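Local structure of putative peptidase (Parabacteroides merdae, 4L8K) at residues A[73-78]-A[259-264]; A[14-19]-A[35-40]. The protein is a putative peptidase of family S41 and probably cleaves peptide bonds in protein or peptide substrates. All coordinates share one frame; numbering follows the deposited sequence.

Both contacts belong to the end of the molecule that holds the N-terminal helices, and their centres lie about 17 Å apart. Interaction 2 pairs helix 8-22 with helix 33-43; interaction 1 joins the loop after strand 70-72 to Trp261, in the residues that lead into strand 262-266. They meet directly through Val263 of 259-264, whose CB is 3.7 Å from CD1 of Leu15 and whose CG1 lies 3.7 Å from CG2 of Ile18. Helix 8-22 therefore packs on strand 262-266 as well as on helix 33-43. A bound phosphate, probably from the crystallisation liquor and held in part by Arg264, lies at the far end of 259-264 from Trp261.

Interaction 1: residues A[73-78]-A[259-264]; sequences SSFDMS and NGWSVR. With PO4 (phosphate ion), chain E.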
loop_
_atom_site.group_PDB
_atom_site.type_symbol
_atom_site.label_atom_id
_atom_site.label_comp_id
_atom_site.label_asym_id
_atom_site.label_seq_id
_atom_site.Cartn_x
_atom_site.Cartn_y
_atom_site.Cartn_z
ATOM N N SER A 73 -1.535 -2.148 -23.313
ATOM C CA SER A 73 -1.841 -2.661 -24.641
ATOM C C SER A 73 -1.680 -4.172 -24.565
ATOM O O SER A 73 -1.401 -4.709 -23.486
ATOM C CB SER A 73 -0.928 -2.042 -25.702
ATOM O OG SER A 73 0.400 -2.527 -25.613
ATOM N N SER A 74 -1.833 -4.859 -25.700
ATOM C CA SER A 74 -1.693 -6.297 -25.750
ATOM C C SER A 74 -0.215 -6.706 -25.869
ATOM O O SER A 74 0.093 -7.876 -25.684
ATOM C CB SER A 74 -2.526 -6.841 -26.899
ATOM O OG SER A 74 -3.885 -6.871 -26.490
ATOM N N PHE A 75 0.696 -5.750 -26.111
ATOM C CA PHE A 75 2.135 -6.021 -26.275
ATOM C C PHE A 75 2.985 -5.479 -25.120
ATOM O O PHE A 75 4.089 -5.984 -24.923
ATOM C CB PHE A 75 2.672 -5.464 -27.608
ATOM C CG PHE A 75 2.300 -4.030 -27.931
ATOM C CD1 PHE A 75 3.124 -2.974 -27.541
ATOM C CD2 PHE A 75 1.149 -3.738 -28.675
ATOM C CE1 PHE A 75 2.793 -1.651 -27.858
ATOM C CE2 PHE A 75 0.812 -2.407 -28.978
ATOM C CZ PHE A 75 1.641 -1.378 -28.565
ATOM N N ASP A 76 2.504 -4.453 -24.381
ATOM C CA ASP A 76 3.266 -3.888 -23.264
ATOM C C ASP A 76 2.392 -3.119 -22.300
ATOM O O ASP A 76 1.229 -2.846 -22.561
ATOM C CB ASP A 76 4.420 -2.953 -23.753
ATOM C CG ASP A 76 5.592 -2.788 -22.770
ATOM O OD1 ASP A 76 5.584 -3.446 -21.698
ATOM O OD2 ASP A 76 6.511 -2.006 -23.072
HETATM N N MSE A 77 2.983 -2.784 -21.162
HETATM C CA MSE A 77 2.400 -1.956 -20.127
HETATM C C MSE A 77 3.425 -0.881 -19.769
HETATM O O MSE A 77 4.579 -1.200 -19.451
HETATM C CB MSE A 77 2.015 -2.782 -18.898
HETATM C CG MSE A 77 1.278 -1.954 -17.866
HETATM SE SE MSE A 77 0.890 -2.947 -16.267
HETATM C CE MSE A 77 2.510 -2.941 -15.543
ATOM N N SER A 78 3.020 0.384 -19.892
ATOM C CA SER A 78 3.897 1.497 -19.532
ATOM C C SER A 78 3.867 1.649 -18.018
ATOM O O SER A 78 2.875 1.301 -17.377
ATOM C CB SER A 78 3.492 2.791 -20.239
ATOM O OG SER A 78 2.496 3.507 -19.532
ATOM N N ASN A 259 -8.381 2.791 -29.526
ATOM C CA ASN A 259 -7.616 1.654 -30.102
ATOM C C ASN A 259 -7.675 0.367 -29.228
ATOM O O ASN A 259 -7.002 -0.621 -29.534
ATOM C CB ASN A 259 -6.140 2.051 -30.362
ATOM C CG ASN A 259 -5.324 2.391 -29.121
ATOM O OD1 ASN A 259 -5.757 2.221 -27.976
ATOM N ND2 ASN A 259 -4.149 2.962 -29.323
ATOM N N GLY A 260 -8.438 0.397 -28.144
ATOM C CA GLY A 260 -8.594 -0.778 -27.300
ATOM C C GLY A 260 -7.619 -0.886 -26.156
ATOM O O GLY A 260 -7.775 -1.768 -25.312
ATOM N N TRP A 261 -6.606 -0.001 -26.103
ATOM C CA TRP A 261 -5.680 0.015 -24.971
ATOM C C TRP A 261 -6.416 0.550 -23.767
ATOM O O TRP A 261 -7.459 1.191 -23.922
ATOM C CB TRP A 261 -4.436 0.891 -25.231
ATOM C CG TRP A 261 -3.599 0.549 -26.425
ATOM C CD1 TRP A 261 -3.657 -0.583 -27.185
ATOM C CD2 TRP A 261 -2.578 1.371 -27.005
ATOM N NE1 TRP A 261 -2.746 -0.512 -28.211
ATOM C CE2 TRP A 261 -2.071 0.681 -28.129
ATOM C CE3 TRP A 261 -2.076 2.651 -26.717
ATOM C CZ2 TRP A 261 -1.048 1.209 -28.940
ATOM C CZ3 TRP A 261 -1.076 3.175 -27.526
ATOM C CH2 TRP A 261 -0.584 2.463 -28.630
ATOM N N SER A 262 -5.884 0.335 -22.580
ATOM C CA SER A 262 -6.551 0.901 -21.436
ATOM C C SER A 262 -5.553 1.690 -20.579
ATOM O O SER A 262 -4.355 1.449 -20.638
ATOM C CB SER A 262 -7.293 -0.171 -20.641
ATOM O OG SER A 262 -6.400 -0.956 -19.874
ATOM N N VAL A 263 -6.054 2.709 -19.884
ATOM C CA VAL A 263 -5.287 3.529 -18.947
ATOM C C VAL A 263 -5.883 3.308 -17.554
ATOM O O VAL A 263 -7.100 3.259 -17.411
ATOM C CB VAL A 263 -5.230 5.030 -19.330
ATOM C CG1 VAL A 263 -6.629 5.659 -19.450
ATOM C CG2 VAL A 263 -4.342 5.814 -18.364
ATOM N N ARG A 264 -5.029 3.133 -16.547
ATOM C CA ARG A 264 -5.461 2.943 -15.166
ATOM C C ARG A 264 -4.651 3.859 -14.254
ATOM O O ARG A 264 -3.498 4.201 -14.576
ATOM C CB ARG A 264 -5.352 1.459 -14.711
ATOM C CG ARG A 264 -3.933 0.880 -14.650
ATOM C CD ARG A 264 -3.258 1.018 -13.284
ATOM N NE ARG A 264 -3.821 0.119 -12.268
ATOM C CZ ARG A 264 -3.954 0.421 -10.975
ATOM N NH1 ARG A 264 -3.576 1.614 -10.517
ATOM N NH2 ARG A 264 -4.454 -0.471 -10.128
HETATM P P PO4 E . -4.565 1.795 -6.799
HETATM O O1 PO4 E . -5.444 3.016 -7.000
HETATM O O2 PO4 E . -4.062 1.773 -5.321
HETATM O O3 PO4 E . -5.392 0.520 -7.110
HETATM O O4 PO4 E . -3.341 1.896 -7.739
#
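The backbones come closest at Ser73 and Trp261, whose CA atoms are 4.7 Å apart, where the loop 73-78 passes over the residues that lead into strand 262-266. CB of Ser73 sits on the pyrrole face of Trp261, 3.5 Å from the centroid of the five-membered ring and 16° off its normal, a CH-pi contact. On the opposite face lies ND2 of Asn259, whose OD1 accepts from N of Trp261 in an Asx turn (3.0 Å), so that the indole is sandwiched between a serine methylene and an amide. With chi1 of 72°, OG of Ser73 is turned between its own N and carbonyl carbon, back into the loop, where it accepts from N of Phe75 (3.3 Å) and N of Asp76 (3.1 Å). The same OG lies over the centre of the Phe75 ring. CZ of Phe75 reaches CZ2 of Trp261 at 3.8 Å, near the plane of the phenyl ring, with the two ring planes at 84°. Phe54 of helix 50-61 meets both rings edge-to-face. Farther along, NH1 of Arg264 donates to O4 of the phosphate at 2.8 Å and also to the carbonyl of His68, while NH2 adds a weaker bond to O3. Ser73 thus forms an ST turn and ST motif at the exit of edge strand 70-72 in a three-stranded antiparallel sheet, closing the loop over the tryptophan that precedes the central strand.

Interaction 2: residues A[14-19]-A[35-40]; sequences ALWRIM and DVYDRY
Two helices of the tricorn protease C1-type region, 8-22 and 33-43, meet through Trp16 and Tyr37, whose CA atoms are 7.0 Å apart. The tyrosine approaches one face of the indole with its methylene and one ring edge: CB stands 3.3 Å from NE1 of Trp16, offset toward the rim, and makes a CH-pi contact with the five-membered ring. CD1 of Tyr37 follows, 3.7 Å from CD2 of Trp16. The result is a T-shaped pair, tyrosine edge to tryptophan face, with centroids 5.1 Å apart and planes at 72°. Each side chain has its CG trans to the main-chain nitrogen (chi1 -173° in Trp16, 179° in Tyr37), which extends both toward the facing helix, where they cross at about a right angle. Within this helical unit, helix 50-61 packs against both partners, its Leu57 touching Leu15 and its Met60 touching Val36. NE1 of Trp16 donates to the carbonyl of Trp33, on whose ring the indole also stacks, and the Tyr37 hydroxyl is hydrogen-bonded to the carboxylate of Glu13. Replacing Trp16 by an alanine would probably open a gap beside CB and CD1 of Tyr37 and leave the Trp33 carbonyl without its indole donor. Val36 comes near the indole more loosely, its backbone C lying 4.4 Å from NE1 of Trp16.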
loop_
_atom_site.group_PDB
_atom_site.type_symbol
_atom_site.label_atom_id
_atom_site.label_comp_id
_atom_site.label_asym_id
_atom_site.label_seq_id
_atom_site.Cartn_x
_atom_site.Cartn_y
_atom_site.Cartn_z
ATOM N N ALA A 14 -7.859 11.321 -26.830
ATOM C CA ALA A 14 -8.681 10.563 -25.886
ATOM C C ALA A 14 -7.946 10.317 -24.566
ATOM O O ALA A 14 -8.520 10.581 -23.512
ATOM C CB ALA A 14 -9.099 9.240 -26.496
ATOM N N LEU A 15 -6.673 9.862 -24.629
ATOM C CA LEU A 15 -5.859 9.616 -23.446
ATOM C C LEU A 15 -5.623 10.911 -22.648
ATOM O O LEU A 15 -5.757 10.884 -21.427
ATOM C CB LEU A 15 -4.514 8.942 -23.811
ATOM C CG LEU A 15 -3.574 8.644 -22.614
ATOM C CD1 LEU A 15 -4.255 7.775 -21.547
ATOM C CD2 LEU A 15 -2.285 8.038 -23.059
ATOM N N TRP A 16 -5.282 12.029 -23.324
ATOM C CA TRP A 16 -5.057 13.305 -22.646
ATOM C C TRP A 16 -6.335 13.754 -21.890
ATOM O O TRP A 16 -6.248 14.196 -20.740
ATOM C CB TRP A 16 -4.597 14.398 -23.644
ATOM C CG TRP A 16 -4.207 15.664 -22.933
ATOM C CD1 TRP A 16 -2.997 15.940 -22.364
ATOM C CD2 TRP A 16 -5.096 16.723 -22.519
ATOM N NE1 TRP A 16 -3.048 17.151 -21.705
ATOM C CE2 TRP A 16 -4.326 17.653 -21.785
ATOM C CE3 TRP A 16 -6.451 17.020 -22.773
ATOM C CZ2 TRP A 16 -4.860 18.865 -21.313
ATOM C CZ3 TRP A 16 -6.977 18.216 -22.300
ATOM C CH2 TRP A 16 -6.193 19.117 -21.569
ATOM N N ARG A 17 -7.505 13.629 -22.553
ATOM C CA ARG A 17 -8.824 13.994 -22.040
ATOM C C ARG A 17 -9.234 13.105 -20.854
ATOM O O ARG A 17 -9.747 13.628 -19.860
ATOM C CB ARG A 17 -9.873 13.916 -23.156
ATOM C CG ARG A 17 -10.674 15.209 -23.346
ATOM C CD ARG A 17 -11.753 15.072 -24.401
ATOM N NE ARG A 17 -13.094 15.017 -23.811
ATOM C CZ ARG A 17 -13.711 13.896 -23.449
ATOM N NH1 ARG A 17 -13.112 12.718 -23.605
ATOM N NH2 ARG A 17 -14.924 13.943 -22.913
ATOM N N ILE A 18 -8.980 11.773 -20.944
ATOM C CA ILE A 18 -9.296 10.829 -19.863
ATOM C C ILE A 18 -8.527 11.244 -18.588
ATOM O O ILE A 18 -9.118 11.288 -17.505
ATOM C CB ILE A 18 -9.034 9.350 -20.266
ATOM C CG1 ILE A 18 -10.087 8.876 -21.294
ATOM C CG2 ILE A 18 -9.040 8.426 -19.026
ATOM C CD1 ILE A 18 -9.731 7.622 -22.073
HETATM N N MSE A 19 -7.223 11.585 -18.741
HETATM C CA MSE A 19 -6.380 12.031 -17.642
HETATM C C MSE A 19 -6.846 13.373 -17.117
HETATM O O MSE A 19 -7.037 13.525 -15.910
HETATM C CB MSE A 19 -4.926 12.116 -18.099
HETATM C CG MSE A 19 -4.234 10.758 -18.169
HETATM SE SE MSE A 19 -3.768 10.135 -16.407
HETATM C CE MSE A 19 -2.339 11.357 -15.946
ATOM N N ASP A 35 0.354 22.248 -20.671
ATOM C CA ASP A 35 1.672 22.346 -21.320
ATOM C C ASP A 35 2.101 20.972 -21.833
ATOM O O ASP A 35 2.842 20.897 -22.814
ATOM C CB ASP A 35 2.758 22.918 -20.381
ATOM C CG ASP A 35 2.453 24.259 -19.716
ATOM O OD1 ASP A 35 1.623 25.031 -20.267
ATOM O OD2 ASP A 35 3.071 24.553 -18.660
ATOM N N VAL A 36 1.634 19.891 -21.156
ATOM C CA VAL A 36 1.859 18.496 -21.550
ATOM C C VAL A 36 1.093 18.280 -22.873
ATOM O O VAL A 36 1.630 17.661 -23.807
ATOM C CB VAL A 36 1.459 17.481 -20.423
ATOM C CG1 VAL A 36 1.295 16.067 -20.969
ATOM C CG2 VAL A 36 2.477 17.491 -19.281
ATOM N N TYR A 37 -0.137 18.847 -22.972
ATOM C CA TYR A 37 -0.901 18.755 -24.216
ATOM C C TYR A 37 -0.135 19.441 -25.365
ATOM O O TYR A 37 0.021 18.836 -26.416
ATOM C CB TYR A 37 -2.319 19.359 -24.097
ATOM C CG TYR A 37 -3.083 19.270 -25.400
ATOM C CD1 TYR A 37 -3.815 18.131 -25.724
ATOM C CD2 TYR A 37 -2.993 20.284 -26.356
ATOM C CE1 TYR A 37 -4.464 18.012 -26.955
ATOM C CE2 TYR A 37 -3.623 20.171 -27.598
ATOM C CZ TYR A 37 -4.374 19.042 -27.884
ATOM O OH TYR A 37 -5.014 18.951 -29.098
ATOM N N ASP A 38 0.313 20.694 -25.163
ATOM C CA ASP A 38 1.011 21.493 -26.184
ATOM C C ASP A 38 2.266 20.795 -26.696
ATOM O O ASP A 38 2.495 20.779 -27.904
ATOM C CB ASP A 38 1.366 22.894 -25.658
ATOM C CG ASP A 38 0.166 23.741 -25.288
ATOM O OD1 ASP A 38 -0.926 23.502 -25.851
ATOM O OD2 ASP A 38 0.320 24.644 -24.437
ATOM N N ARG A 39 3.052 20.189 -25.786
ATOM C CA ARG A 39 4.287 19.496 -26.155
ATOM C C ARG A 39 4.011 18.209 -26.953
ATOM O O ARG A 39 4.564 18.029 -28.037
ATOM C CB ARG A 39 5.118 19.178 -24.912
ATOM C CG ARG A 39 5.875 20.398 -24.408
ATOM C CD ARG A 39 6.864 20.077 -23.308
ATOM N NE ARG A 39 6.200 19.745 -22.046
ATOM C CZ ARG A 39 6.338 18.592 -21.400
ATOM N NH1 ARG A 39 7.129 17.639 -21.881
ATOM N NH2 ARG A 39 5.703 18.388 -20.260
ATOM N N TYR A 40 3.140 17.333 -26.425
ATOM C CA TYR A 40 2.833 16.044 -27.051
ATOM C C TYR A 40 1.989 16.186 -28.319
ATOM O O TYR A 40 2.047 15.309 -29.183
ATOM C CB TYR A 40 2.188 15.087 -26.037
ATOM C CG TYR A 40 3.226 14.548 -25.074
ATOM C CD1 TYR A 40 3.632 15.290 -23.960
ATOM C CD2 TYR A 40 3.860 13.332 -25.313
ATOM C CE1 TYR A 40 4.619 14.816 -23.090
ATOM C CE2 TYR A 40 4.864 12.866 -24.469
ATOM C CZ TYR A 40 5.221 13.600 -23.346
ATOM O OH TYR A 40 6.183 13.127 -22.494
#